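Local structure of methyl-accepting chemotaxis protein, putative (Geobacter sulfurreducens, 3OOV) at residues A58-P62 with A63-L67; V132-S136 with S137-L141; A159-R162 with I163-K167. The protein is a putative methyl-accepting chemotaxis protein whose GAF domain probably acts as a sensory module in bacterial signalling. One frame throughout, in Å; residues are numbered along the deposited sequence.

Contact 1 of 3, residues A58-P62 with A63-L67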
ATOM      1  N   ALA A  58       0.229  -2.867 -27.830  1.00 19.07           N
ATOM      2  CA  ALA A  58      -0.094  -3.233 -29.239  1.00 20.94           C
ATOM      3  C   ALA A  58       0.338  -4.665 -29.537  1.00 20.82           C
ATOM      4  O   ALA A  58       1.341  -5.146 -28.974  1.00 22.84           O
ATOM      5  CB  ALA A  58       0.569  -2.178 -30.335  1.00 18.75           C
ATOM      6  N   ASP A  59      -0.344  -5.298 -30.484  1.00 22.01           N
ATOM      7  CA  ASP A  59       0.103  -6.602 -31.056  1.00 22.47           C
ATOM      8  C   ASP A  59       0.039  -7.704 -29.954  1.00 22.37           C
ATOM      9  O   ASP A  59       0.942  -8.541 -29.814  1.00 22.11           O
ATOM     10  CB  ASP A  59       1.534  -6.512 -31.657  1.00 21.68           C
ATOM     11  CG  ASP A  59       1.675  -5.447 -32.824  1.00 26.81           C
ATOM     12  OD1 ASP A  59       0.636  -5.075 -33.445  1.00 24.29           O
ATOM     13  OD2 ASP A  59       2.850  -4.966 -33.071  1.00 25.90           O
ATOM     14  N   PHE A  60      -1.031  -7.684 -29.178  1.00 22.09           N
ATOM     15  CA  PHE A  60      -1.128  -8.554 -28.012  1.00 23.94           C
ATOM     16  C   PHE A  60      -2.570  -8.821 -27.691  1.00 23.34           C
ATOM     17  O   PHE A  60      -3.394  -7.933 -27.554  1.00 24.20           O
ATOM     18  CB  PHE A  60      -0.378  -7.978 -26.785  1.00 23.41           C
ATOM     19  CG  PHE A  60      -0.503  -8.797 -25.536  1.00 24.14           C
ATOM     20  CD1 PHE A  60       0.050 -10.059 -25.444  1.00 25.25           C
ATOM     21  CD2 PHE A  60      -1.143  -8.272 -24.409  1.00 25.21           C
ATOM     22  CE1 PHE A  60      -0.036 -10.802 -24.261  1.00 25.61           C
ATOM     23  CE2 PHE A  60      -1.195  -9.004 -23.219  1.00 21.40           C
ATOM     24  CZ  PHE A  60      -0.659 -10.250 -23.144  1.00 19.65           C
ATOM     25  N   ASN A  61      -2.851 -10.085 -27.615  1.00 23.79           N
ATOM     26  CA  ASN A  61      -4.131 -10.549 -27.174  1.00 25.47           C
ATOM     27  C   ASN A  61      -3.751 -11.410 -25.980  1.00 24.07           C
ATOM     28  O   ASN A  61      -2.952 -12.360 -26.156  1.00 22.85           O
ATOM     29  CB  ASN A  61      -4.755 -11.434 -28.255  1.00 26.47           C
ATOM     30  CG  ASN A  61      -6.194 -11.809 -27.929  1.00 31.31           C
ATOM     31  OD1 ASN A  61      -6.660 -11.705 -26.771  1.00 32.42           O
ATOM     32  ND2 ASN A  61      -6.914 -12.250 -28.952  1.00 35.21           N
ATOM     33  N   PRO A  62      -4.269 -11.050 -24.789  1.00 22.74           N
ATOM     34  CA  PRO A  62      -3.995 -11.759 -23.551  1.00 23.14           C
ATOM     35  C   PRO A  62      -4.707 -13.153 -23.436  1.00 23.39           C
ATOM     36  O   PRO A  62      -4.295 -13.952 -22.621  1.00 23.04           O
ATOM     37  CB  PRO A  62      -4.509 -10.792 -22.489  1.00 23.22           C
ATOM     38  CG  PRO A  62      -5.630 -10.050 -23.174  1.00 21.78           C
ATOM     39  CD  PRO A  62      -5.084  -9.844 -24.539  1.00 22.58           C
ATOM     40  N   ALA A  63      -5.691 -13.451 -24.274  1.00 23.93           N
ATOM     41  CA  ALA A  63      -6.396 -14.776 -24.260  1.00 24.39           C
ATOM     42  C   ALA A  63      -5.466 -15.990 -24.264  1.00 23.47           C
ATOM     43  O   ALA A  63      -4.625 -16.138 -25.147  1.00 22.98           O
ATOM     44  CB  ALA A  63      -7.424 -14.907 -25.467  1.00 24.82           C
ATOM     45  N   GLY A  64      -5.627 -16.846 -23.258  1.00 22.28           N
ATOM     46  CA  GLY A  64      -4.827 -18.039 -23.163  1.00 20.36           C
ATOM     47  C   GLY A  64      -3.569 -17.847 -22.336  1.00 20.56           C
ATOM     48  O   GLY A  64      -2.847 -18.835 -22.041  1.00 19.51           O
ATOM     49  N   VAL A  65      -3.254 -16.603 -21.975  1.00 18.66           N
ATOM     50  CA  VAL A  65      -2.066 -16.423 -21.199  1.00 17.61           C
ATOM     51  C   VAL A  65      -2.398 -16.754 -19.751  1.00 17.20           C
ATOM     52  O   VAL A  65      -3.340 -16.198 -19.197  1.00 17.25           O
ATOM     53  CB  VAL A  65      -1.445 -14.961 -21.285  1.00 18.35           C
ATOM     54  CG1 VAL A  65      -0.327 -14.818 -20.285  1.00 18.48           C
ATOM     55  CG2 VAL A  65      -0.893 -14.662 -22.659  1.00 16.17           C
ATOM     56  N   VAL A  66      -1.584 -17.609 -19.126  1.00 16.41           N
ATOM     57  CA  VAL A  66      -1.812 -17.999 -17.721  1.00 16.75           C
ATOM     58  C   VAL A  66      -0.458 -17.994 -17.067  1.00 17.58           C
ATOM     59  O   VAL A  66       0.498 -18.547 -17.612  1.00 19.30           O
ATOM     60  CB  VAL A  66      -2.453 -19.448 -17.617  1.00 16.83           C
ATOM     61  CG1 VAL A  66      -2.706 -19.914 -16.129  1.00 12.10           C
ATOM     62  CG2 VAL A  66      -3.742 -19.554 -18.462  1.00 15.34           C
ATOM     63  N   LEU A  67      -0.395 -17.477 -15.852  1.00 18.01           N
ATOM     64  CA  LEU A  67       0.880 -17.141 -15.241  1.00 17.83           C
ATOM     65  C   LEU A  67       0.893 -17.728 -13.814  1.00 18.18           C
ATOM     66  O   LEU A  67      -0.133 -17.649 -13.108  1.00 17.33           O
ATOM     67  CB  LEU A  67       1.020 -15.593 -15.221  1.00 17.36           C
ATOM     68  CG  LEU A  67       1.167 -14.928 -16.630  1.00 16.90           C
ATOM     69  CD1 LEU A  67       0.815 -13.459 -16.624  1.00 13.51           C
ATOM     70  CD2 LEU A  67       2.637 -15.161 -17.142  1.00 12.60           C
TER
HETATM   71  O   HOH W   1      -1.956 -14.626 -26.502  1.00 36.83           O
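P62 O accepts the backbone N of V65 at 2.9 Å, the bond that closes a tight reversal of the chain. The side-chain OD1 of N61 takes the N-H of A63 at 3.2 Å; the bond is nearly straight (165°), although the nitrogen stands well above the amide carbonyl plane. With CG anti to the backbone N (chi1 -172°), the asparagine swings its amide forward over the start of the turn, where its OD1 also comes against the A63 methyl. P62 to V65 form a type II beta turn. P62, with no N-H of its own, contributes its carbonyl oxygen to the closing bond and packs its ring on F51, while G64 takes the third position at phi 92°, where a CB would collide with the carbonyl oxygen of A63. V65 points its CB toward the turn, 3.3 Å from P62 O, and its CG2 approaches F60 CE1 obliquely at 4.3 Å. The P62 nitrogen lies over the centre of the F60 ring. Further out, F51 of strand 48-55 meets F60 edge-to-face, and its backbone pairing with V65 fastens the chain to that strand just ahead of strand 66-68.

Contact 2 of 3, residues V132-S136 with S137-L141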
ATOM      1  N   VAL A 132      -1.078  -1.312 -13.678  1.00 13.05           N
ATOM      2  CA  VAL A 132      -1.259  -0.104 -14.474  1.00 12.12           C
ATOM      3  C   VAL A 132       0.096   0.644 -14.579  1.00 13.29           C
ATOM      4  O   VAL A 132       0.887   0.668 -13.607  1.00 12.05           O
ATOM      5  CB  VAL A 132      -2.351   0.847 -13.928  1.00 12.54           C
ATOM      6  CG1 VAL A 132      -2.531   2.128 -14.846  1.00 11.52           C
ATOM      7  CG2 VAL A 132      -3.724   0.163 -13.835  1.00  8.92           C
ATOM      8  N   ASP A 133       0.387   1.179 -15.778  1.00 12.58           N
ATOM      9  CA  ASP A 133       1.587   1.983 -15.978  1.00 14.30           C
ATOM     10  C   ASP A 133       1.427   3.044 -17.066  1.00 15.49           C
ATOM     11  O   ASP A 133       0.554   2.926 -17.939  1.00 13.36           O
ATOM     12  CB  ASP A 133       2.844   1.131 -16.202  1.00 13.40           C
ATOM     13  CG  ASP A 133       2.911   0.558 -17.596  1.00 17.29           C
ATOM     14  OD1 ASP A 133       3.260   1.358 -18.508  1.00 18.21           O
ATOM     15  OD2 ASP A 133       2.574  -0.664 -17.812  1.00 16.47           O
ATOM     16  N   ASN A 134       2.260   4.102 -16.957  1.00 16.45           N
ATOM     17  CA  ASN A 134       2.369   5.161 -18.004  1.00 15.63           C
ATOM     18  C   ASN A 134       3.875   5.158 -18.410  1.00 14.59           C
ATOM     19  O   ASN A 134       4.581   6.145 -18.246  1.00 11.67           O
ATOM     20  CB  ASN A 134       1.967   6.517 -17.370  1.00 15.38           C
ATOM     21  CG  ASN A 134       0.452   6.712 -17.257  1.00 20.08           C
ATOM     22  OD1 ASN A 134      -0.338   6.100 -17.994  1.00 22.55           O
ATOM     23  ND2 ASN A 134       0.039   7.592 -16.353  1.00 15.63           N
ATOM     24  N   ARG A 135       4.386   4.019 -18.841  1.00 13.58           N
ATOM     25  CA  ARG A 135       5.836   3.872 -18.967  1.00 14.64           C
ATOM     26  C   ARG A 135       6.493   4.834 -19.973  1.00 15.70           C
ATOM     27  O   ARG A 135       7.687   4.957 -19.960  1.00 15.56           O
ATOM     28  CB  ARG A 135       6.190   2.437 -19.363  1.00 13.20           C
ATOM     29  CG  ARG A 135       5.935   2.106 -20.867  1.00 15.49           C
ATOM     30  CD  ARG A 135       6.032   0.555 -21.137  1.00 16.29           C
ATOM     31  NE  ARG A 135       5.004  -0.185 -20.402  1.00 15.25           N
ATOM     32  CZ  ARG A 135       4.767  -1.506 -20.524  1.00 14.85           C
ATOM     33  NH1 ARG A 135       5.516  -2.237 -21.309  1.00  9.85           N
ATOM     34  NH2 ARG A 135       3.772  -2.101 -19.846  1.00 11.88           N
ATOM     35  N   SER A 136       5.734   5.428 -20.901  1.00 17.21           N
ATOM     36  CA  SER A 136       6.381   6.286 -21.867  1.00 20.76           C
ATOM     37  C   SER A 136       6.406   7.729 -21.331  1.00 20.73           C
ATOM     38  O   SER A 136       7.073   8.586 -21.895  1.00 20.51           O
ATOM     39  CB  SER A 136       5.754   6.163 -23.259  1.00 20.72           C
ATOM     40  OG  SER A 136       4.673   7.030 -23.357  1.00 26.13           O
ATOM     41  N   SER A 137       5.717   7.970 -20.223  1.00 19.75           N
ATOM     42  CA  SER A 137       5.810   9.261 -19.569  1.00 19.67           C
ATOM     43  C   SER A 137       6.876   9.164 -18.477  1.00 20.22           C
ATOM     44  O   SER A 137       7.098   8.100 -17.855  1.00 19.05           O
ATOM     45  CB  SER A 137       4.449   9.700 -19.027  1.00 19.04           C
ATOM     46  OG  SER A 137       4.567  10.862 -18.194  1.00 24.07           O
ATOM     47  N   ARG A 138       7.570  10.270 -18.237  1.00 20.66           N
ATOM     48  CA  ARG A 138       8.528  10.285 -17.137  1.00 20.67           C
ATOM     49  C   ARG A 138       7.796  10.641 -15.819  1.00 19.14           C
ATOM     50  O   ARG A 138       8.380  10.628 -14.761  1.00 18.51           O
ATOM     51  CB  ARG A 138       9.738  11.184 -17.467  1.00 21.41           C
ATOM     52  CG  ARG A 138      10.760  10.456 -18.412  1.00 27.13           C
ATOM     53  CD  ARG A 138      11.183  11.352 -19.602  1.00 37.47           C
ATOM     54  NE  ARG A 138      12.318  10.774 -20.367  1.00 47.72           N
ATOM     55  CZ  ARG A 138      12.485  10.844 -21.699  1.00 49.10           C
ATOM     56  NH1 ARG A 138      11.596  11.483 -22.469  1.00 48.61           N
ATOM     57  NH2 ARG A 138      13.567  10.286 -22.257  1.00 49.36           N
ATOM     58  N   ARG A 139       6.514  10.982 -15.889  1.00 18.84           N
ATOM     59  CA  ARG A 139       5.818  11.278 -14.659  1.00 18.51           C
ATOM     60  C   ARG A 139       5.426   9.987 -13.911  1.00 18.09           C
ATOM     61  O   ARG A 139       4.657   9.227 -14.421  1.00 17.12           O
ATOM     62  CB  ARG A 139       4.569  12.141 -14.907  1.00 18.65           C
ATOM     63  CG  ARG A 139       3.812  12.416 -13.608  1.00 18.40           C
ATOM     64  CD  ARG A 139       2.498  13.123 -13.845  1.00 20.15           C
ATOM     65  NE  ARG A 139       1.595  12.030 -13.863  1.00 37.81           N
ATOM     66  CZ  ARG A 139       0.868  11.586 -12.839  1.00 39.05           C
ATOM     67  NH1 ARG A 139       0.787  12.249 -11.697  1.00 40.39           N
ATOM     68  NH2 ARG A 139       0.170  10.488 -13.025  1.00 38.35           N
ATOM     69  N   SER A 140       6.002   9.749 -12.726  1.00 17.94           N
ATOM     70  CA  SER A 140       5.587   8.675 -11.781  1.00 18.24           C
ATOM     71  C   SER A 140       4.123   8.686 -11.397  1.00 17.75           C
ATOM     72  O   SER A 140       3.577   9.731 -11.171  1.00 16.92           O
ATOM     73  CB  SER A 140       6.335   8.852 -10.476  1.00 17.58           C
ATOM     74  OG  SER A 140       7.624   8.360 -10.607  1.00 18.61           O
ATOM     75  N   LEU A 141       3.495   7.510 -11.267  1.00 18.65           N
ATOM     76  CA  LEU A 141       2.122   7.479 -10.759  1.00 18.24           C
ATOM     77  C   LEU A 141       2.128   7.937  -9.282  1.00 19.13           C
ATOM     78  O   LEU A 141       3.073   7.620  -8.530  1.00 17.61           O
ATOM     79  CB  LEU A 141       1.528   6.077 -10.865  1.00 18.05           C
ATOM     80  CG  LEU A 141       1.270   5.552 -12.276  1.00 18.25           C
ATOM     81  CD1 LEU A 141       0.928   4.065 -12.240  1.00 14.86           C
ATOM     82  CD2 LEU A 141       0.192   6.271 -12.912  1.00 17.17           C
TER
HETATM   83  O   HOH W   2       2.142   9.533 -15.085  1.00 17.27           O
HETATM   84  O   HOH W   3       5.507   6.793 -15.518  1.00 20.66           O
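N134 and L141 meet nearly at right angles, the ND2 of the amide lying 3.7 Å from the leucine CD2. L141 also presses its other methyl, CD1, against V132 O at 3.7 Å: a branched apolar side chain suits a place where two methyls must reach two neighbours. N134 OD1 is held by the backbone N of E35, which fixes the amide. The chain reverses through a type I beta turn from N134 to S137, closed by S137 N to N134 O at 2.9 Å, as it leaves strand 125-133 of the GAF domain for helix 143-167. D133 OD1 accepts R135 N through its anti lone pair, an Asx turn, and S137 OG accepts R139 N, an ST turn. Bent at chi1 (77°) and again at chi3 (63°), R135 curls back to grip the D133 carboxylate side-on, NE to OD1 almost perfectly straight (179°) and NH2 to OD2 at 2.8 Å; OD2 also bonds a glycerol, probably from the crystallisation liquor. The outer side is looser and wetter. One water accepts from N134 ND2 and donates to R139 O, its oxygen 2.6 Å from that carbonyl oxygen, while the R139 guanidinium turns its edge to N134 and forms a salt bridge with D145.

Contact 3 of 3, residues A159-R162 with I163-K167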
ATOM      1  N   ALA A 159     -19.132  -5.694  -9.281  1.00 23.34           N
ATOM      2  CA  ALA A 159     -19.795  -6.315 -10.387  1.00 22.48           C
ATOM      3  C   ALA A 159     -19.526  -7.846 -10.448  1.00 22.54           C
ATOM      4  O   ALA A 159     -20.380  -8.626 -10.907  1.00 21.61           O
ATOM      5  CB  ALA A 159     -19.388  -5.673 -11.667  1.00 21.43           C
ATOM      6  N   ILE A 160     -18.327  -8.283 -10.046  1.00 21.97           N
ATOM      7  CA  ILE A 160     -18.071  -9.709  -9.979  1.00 20.98           C
ATOM      8  C   ILE A 160     -19.057 -10.357  -8.972  1.00 21.94           C
ATOM      9  O   ILE A 160     -19.619 -11.389  -9.240  1.00 21.77           O
ATOM     10  CB  ILE A 160     -16.623  -9.980  -9.642  1.00 19.25           C
ATOM     11  CG1 ILE A 160     -15.803  -9.561 -10.883  1.00 21.32           C
ATOM     12  CG2 ILE A 160     -16.409 -11.511  -9.224  1.00 16.50           C
ATOM     13  CD1 ILE A 160     -14.336  -9.559 -10.677  1.00 21.13           C
ATOM     14  N   VAL A 161     -19.232  -9.713  -7.821  1.00 24.82           N
ATOM     15  CA  VAL A 161     -20.149 -10.157  -6.783  1.00 27.08           C
ATOM     16  C   VAL A 161     -21.598 -10.224  -7.313  1.00 29.17           C
ATOM     17  O   VAL A 161     -22.239 -11.288  -7.180  1.00 30.08           O
ATOM     18  CB  VAL A 161     -20.035  -9.301  -5.506  1.00 27.36           C
ATOM     19  CG1 VAL A 161     -21.217  -9.558  -4.529  1.00 27.65           C
ATOM     20  CG2 VAL A 161     -18.742  -9.621  -4.797  1.00 24.51           C
ATOM     21  N   ARG A 162     -22.084  -9.128  -7.924  1.00 29.29           N
ATOM     22  CA  ARG A 162     -23.394  -9.123  -8.579  1.00 29.14           C
ATOM     23  C   ARG A 162     -23.518 -10.268  -9.571  1.00 28.52           C
ATOM     24  O   ARG A 162     -24.493 -11.012  -9.551  1.00 28.29           O
ATOM     25  CB  ARG A 162     -23.723  -7.795  -9.292  1.00 29.57           C
ATOM     26  CG  ARG A 162     -24.968  -7.868 -10.243  1.00 31.77           C
ATOM     27  CD  ARG A 162     -25.395  -6.475 -10.950  1.00 39.43           C
ATOM     28  NE  ARG A 162     -24.352  -5.918 -11.850  1.00 36.26           N
ATOM     29  CZ  ARG A 162     -23.993  -6.446 -13.015  1.00 35.48           C
ATOM     30  NH1 ARG A 162     -24.645  -7.511 -13.474  1.00 36.32           N
ATOM     31  NH2 ARG A 162     -22.981  -5.906 -13.713  1.00 37.06           N
ATOM     32  N   ILE A 163     -22.537 -10.432 -10.445  1.00 27.26           N
ATOM     33  CA  ILE A 163     -22.680 -11.444 -11.462  1.00 24.68           C
ATOM     34  C   ILE A 163     -22.685 -12.846 -10.793  1.00 26.12           C
ATOM     35  O   ILE A 163     -23.498 -13.718 -11.156  1.00 25.56           O
ATOM     36  CB  ILE A 163     -21.626 -11.305 -12.531  1.00 24.17           C
ATOM     37  CG1 ILE A 163     -21.814 -10.007 -13.359  1.00 24.77           C
ATOM     38  CG2 ILE A 163     -21.565 -12.543 -13.415  1.00 20.01           C
ATOM     39  CD1 ILE A 163     -20.573  -9.663 -14.280  1.00 19.69           C
ATOM     40  N   ASN A 164     -21.819 -13.045  -9.799  1.00 24.75           N
ATOM     41  CA  ASN A 164     -21.740 -14.362  -9.170  1.00 26.59           C
ATOM     42  C   ASN A 164     -23.040 -14.729  -8.419  1.00 25.50           C
ATOM     43  O   ASN A 164     -23.511 -15.859  -8.533  1.00 24.28           O
ATOM     44  CB  ASN A 164     -20.480 -14.508  -8.262  1.00 24.96           C
ATOM     45  CG  ASN A 164     -19.160 -14.637  -9.074  1.00 28.37           C
ATOM     46  OD1 ASN A 164     -19.147 -15.092 -10.222  1.00 28.30           O
ATOM     47  ND2 ASN A 164     -18.040 -14.296  -8.431  1.00 29.11           N
ATOM     48  N   LEU A 165     -23.569 -13.762  -7.673  1.00 27.11           N
ATOM     49  CA  LEU A 165     -24.794 -13.926  -6.861  1.00 29.09           C
ATOM     50  C   LEU A 165     -25.940 -14.275  -7.822  1.00 29.05           C
ATOM     51  O   LEU A 165     -26.771 -15.153  -7.537  1.00 29.76           O
ATOM     52  CB  LEU A 165     -25.043 -12.732  -5.880  1.00 29.30           C
ATOM     53  CG  LEU A 165     -24.175 -12.646  -4.567  1.00 32.03           C
ATOM     54  CD1 LEU A 165     -22.708 -12.957  -4.818  1.00 34.55           C
ATOM     55  CD2 LEU A 165     -24.252 -11.347  -3.645  1.00 29.17           C
ATOM     56  N   LEU A 166     -25.850 -13.740  -9.030  1.00 28.48           N
ATOM     57  CA  LEU A 166     -26.875 -13.902 -10.051  1.00 28.66           C
ATOM     58  C   LEU A 166     -26.829 -15.235 -10.764  1.00 28.57           C
ATOM     59  O   LEU A 166     -27.874 -15.843 -11.071  1.00 29.11           O
ATOM     60  CB  LEU A 166     -26.713 -12.782 -11.093  1.00 27.50           C
ATOM     61  CG  LEU A 166     -27.773 -12.368 -12.072  1.00 27.60           C
ATOM     62  CD1 LEU A 166     -29.020 -11.900 -11.249  1.00 26.47           C
ATOM     63  CD2 LEU A 166     -27.276 -11.234 -13.064  1.00 20.23           C
ATOM     64  N   LYS A 167     -25.633 -15.661 -11.150  1.00 27.41           N
ATOM     65  CA  LYS A 167     -25.529 -16.926 -11.864  1.00 27.44           C
ATOM     66  C   LYS A 167     -25.451 -18.154 -10.939  1.00 27.01           C
ATOM     67  O   LYS A 167     -25.411 -19.271 -11.431  1.00 26.96           O
ATOM     68  CB  LYS A 167     -24.324 -16.913 -12.792  1.00 27.47           C
ATOM     69  CG  LYS A 167     -24.402 -15.864 -13.939  1.00 30.33           C
ATOM     70  CD  LYS A 167     -23.146 -15.947 -14.850  1.00 35.67           C
ATOM     71  CE  LYS A 167     -23.381 -15.343 -16.255  1.00 36.22           C
ATOM     72  NZ  LYS A 167     -22.156 -15.397 -17.117  1.00 38.25           N
TER
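I163 opens the last turn and a half of helix 143-167, the C-terminal helix of this GAF-domain construct, and its N-H returns to A159 O at 2.9 Å in the regular i to i+4 pattern. Its CG1 is set anti to the carbonyl carbon (chi1 -67°), which lays it 3.2 Å from A159 O; across the helix surface the NH1 of R162 approaches the same CG1 obliquely at 3.8 Å. A beta-branched apolar residue suits this buried face, since I163 packs on V17 and V20 of helix 17-31. The bend of R162 at chi3 (62°) folds the guanidinium back beside I163, and its NH1 bonds S14 O.

N164 repeats the backbone bond, to I160 O at 2.8 Å. The two side chains run alongside each other, with ND2 lying 3.3 Å from the isoleucine CG2, and the polar amide suits an exposed position. At L165 the N-H reaches V161 O nearly along the C=O axis. L165 runs alongside V161, its CD2 3.6 Å from V161 CG1, an apolar pair on the more exposed flank. L166 sets its CB 3.2 Å from R162 O, and its N-H bond to that oxygen is more bent, 138° at the hydrogen. The long aliphatic chain of K167 carries the ammonium nitrogen NZ to a hydrogen bond with I15 O, while K167 N bonds I163 O at 2.9 Å.

Contacts 1 and 2 both border the antiparallel sheet, about 21 Å apart between centres, and both reverse the chain: contact 1 as it enters edge strand 66-68, contact 2 as it leaves strand 125-133. Contact 1 lies at the surface, whereas contacts 2 and 3 are partly buried. Contact 3 belongs to helix 143-167, which follows contact 2 in the chain, yet their centres are about 33 Å apart, on opposite sides of the centre of the chain. Chemistry follows place. Proline, glycine and an asparagine amide shape the first turn; charged pairs, side-chain turns and water hold the second; repeated backbone bonds, with apolar packing against helix 17-31, make up the third.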